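Local coordinates for citrate synthase (Pyrobaculum aerophilum, PDB 2IBP) that catalyses the condensation of oxaloacetate with acetyl-CoA to citrate and CoA, and works as a thermophilic homodimer whose two chains are topologically interlinked, at the interface of chains A and B. Coordinates in Å, arbitrary orientation; residue numbers count along the deposited sequence, not the author numbering. Chains: chain A/B, Citrate synthase.

The interface of chains A and B. Residues chain A 26, 29-31, 221, 382, 389-391; chain B 25-26, 221.
B:Leu26 packs among A:Leu26, A:Val29, A:Ile31 and A:Phe389, and B:Phe221 meets A:Pro391 and A:Phe221 near the two-fold axis of the citrate synthase homodimer, a worked example of how a dimer whose chains are linked as a catenane is also packed by ordinary side-chain contacts. B:Leu26 buries the most surface in this patch. Its two methyls part: CD1 meets A:Leu26 CD1 tip to tip at 3.6 Å and also touches A:Ile31 CG2, while CD2 packs against A:Val29 CG1. A:Phe389 turns its ring edge to B:Leu26 CG, with CE1 at 3.9 Å, and its CD1 packs against B:Gly25 CA.

B:Phe221, on helix 218-227, uses both a face and a tip. With CG anti to the backbone N (chi1 -171°), its ring reaches toward its symmetry mate, A:Phe221, in an edge-to-face pair with planes 85° apart and CZ to CZ at 3.6 Å. A:Pro391 CG sits over the centre of one face, 3.6 Å from the ring centroid, as a CH-pi contact. An alanine in place of B:Phe221 would probably leave A:Pro391 CG without the ring face it covers and A:Leu26 CD1 without the ring tip it meets, opening a gap at the axis, and the same in the twin contact.

Beside this core, B:Gly25, in the 3-10 helix 24-26, supplies polar links through its backbone. Its carbonyl O accepts a hydrogen bond from the backbone amide A:Arg390 N (2.8 Å). Its amide N is linked to a water that also bonds to A:Ile31 O at 2.6 Å and, at the ring edge of A:Tyr382, to the phenol OH at 3.0 Å.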
# COMPACT_ATOMS: atom_id res chain seq x y z
N LEU A 26 -2.70 8.79 -13.46
CA LEU A 26 -3.40 7.71 -14.18
C LEU A 26 -4.92 7.96 -14.17
O LEU A 26 -5.73 7.02 -14.10
CB LEU A 26 -3.05 6.34 -13.57
CG LEU A 26 -1.57 5.95 -13.65
CD1 LEU A 26 -1.30 4.67 -12.88
CD2 LEU A 26 -1.13 5.83 -15.11
N VAL A 29 -7.52 5.93 -16.27
CA VAL A 29 -6.87 4.81 -16.93
C VAL A 29 -7.48 3.51 -16.41
O VAL A 29 -7.60 3.32 -15.21
CB VAL A 29 -5.36 4.83 -16.69
CG1 VAL A 29 -4.70 3.63 -17.36
CG2 VAL A 29 -4.76 6.14 -17.21
N LEU A 30 -7.92 2.66 -17.34
CA LEU A 30 -8.55 1.39 -17.00
C LEU A 30 -7.56 0.38 -16.45
O LEU A 30 -6.46 0.22 -17.00
CB LEU A 30 -9.25 0.82 -18.24
CG LEU A 30 -10.48 1.60 -18.72
CD1 LEU A 30 -10.89 1.17 -20.13
CD2 LEU A 30 -11.66 1.45 -17.74
N ILE A 31 -7.94 -0.30 -15.37
CA ILE A 31 -7.10 -1.35 -14.81
C ILE A 31 -7.74 -2.73 -14.87
O ILE A 31 -7.06 -3.74 -14.70
CB ILE A 31 -6.65 -1.03 -13.36
CG1 ILE A 31 -7.83 -0.92 -12.40
CG2 ILE A 31 -5.86 0.29 -13.34
CD1 ILE A 31 -7.40 -0.86 -10.95
N PHE A 221 -7.18 1.20 -5.15
CA PHE A 221 -6.07 0.99 -6.07
C PHE A 221 -4.85 0.42 -5.34
O PHE A 221 -4.21 -0.52 -5.85
CB PHE A 221 -5.73 2.28 -6.78
CG PHE A 221 -4.75 2.13 -7.90
CD1 PHE A 221 -4.81 1.05 -8.75
CD2 PHE A 221 -3.89 3.17 -8.21
CE1 PHE A 221 -3.95 0.94 -9.81
CE2 PHE A 221 -3.03 3.07 -9.28
CZ PHE A 221 -3.08 1.96 -10.08
N TYR A 382 -9.85 -9.03 -8.89
CA TYR A 382 -8.61 -8.90 -9.65
C TYR A 382 -7.91 -10.24 -9.75
O TYR A 382 -7.33 -10.57 -10.79
CB TYR A 382 -7.69 -7.87 -9.01
CG TYR A 382 -6.58 -7.45 -9.93
CD1 TYR A 382 -6.87 -6.70 -11.06
CD2 TYR A 382 -5.26 -7.80 -9.68
CE1 TYR A 382 -5.88 -6.32 -11.94
CE2 TYR A 382 -4.24 -7.39 -10.54
CZ TYR A 382 -4.57 -6.68 -11.69
OH TYR A 382 -3.61 -6.29 -12.59
N PHE A 389 1.28 -5.34 -11.29
CA PHE A 389 1.41 -3.99 -11.85
C PHE A 389 2.88 -3.71 -12.18
O PHE A 389 3.77 -3.98 -11.37
CB PHE A 389 0.80 -2.94 -10.95
CG PHE A 389 -0.70 -2.92 -11.00
CD1 PHE A 389 -1.37 -2.20 -11.99
CD2 PHE A 389 -1.44 -3.73 -10.17
CE1 PHE A 389 -2.77 -2.21 -12.05
CE2 PHE A 389 -2.81 -3.78 -10.27
CZ PHE A 389 -3.47 -3.02 -11.19
N ARG A 390 3.10 -3.23 -13.40
CA ARG A 390 4.44 -2.97 -13.93
C ARG A 390 4.55 -1.60 -14.61
O ARG A 390 4.90 -1.53 -15.79
CB ARG A 390 4.77 -4.04 -14.98
CG ARG A 390 4.92 -5.46 -14.43
CD ARG A 390 5.08 -6.47 -15.56
NE ARG A 390 5.28 -7.83 -15.06
CZ ARG A 390 5.17 -8.94 -15.79
NH1 ARG A 390 4.80 -8.86 -17.06
NH2 ARG A 390 5.38 -10.13 -15.23
N PRO A 391 4.20 -0.52 -13.91
CA PRO A 391 4.32 0.79 -14.54
C PRO A 391 5.79 1.16 -14.62
O PRO A 391 6.65 0.40 -14.16
CB PRO A 391 3.60 1.72 -13.56
CG PRO A 391 3.89 1.07 -12.22
CD PRO A 391 3.79 -0.41 -12.50
N GLY B 25 -2.15 -4.88 -15.86
CA GLY B 25 -1.11 -4.53 -14.89
C GLY B 25 -0.45 -3.20 -15.23
O GLY B 25 0.60 -2.85 -14.68
N LEU B 26 -1.08 -2.43 -16.12
CA LEU B 26 -0.54 -1.15 -16.57
C LEU B 26 0.92 -1.30 -16.98
O LEU B 26 1.73 -0.39 -16.80
CB LEU B 26 -0.66 -0.09 -15.48
CG LEU B 26 -2.11 0.23 -15.09
CD1 LEU B 26 -2.14 1.33 -14.05
CD2 LEU B 26 -2.91 0.62 -16.34
N PHE B 221 5.63 1.27 -6.68
CA PHE B 221 4.35 1.76 -7.15
C PHE B 221 3.35 1.91 -6.00
O PHE B 221 2.68 2.94 -5.89
CB PHE B 221 3.81 0.85 -8.23
CG PHE B 221 2.59 1.39 -8.92
CD1 PHE B 221 2.49 2.75 -9.21
CD2 PHE B 221 1.64 0.53 -9.44
CE1 PHE B 221 1.39 3.25 -9.88
CE2 PHE B 221 0.56 1.02 -10.15
CZ PHE B 221 0.45 2.38 -10.37
O HOH W 1 -4.48 -4.25 -14.65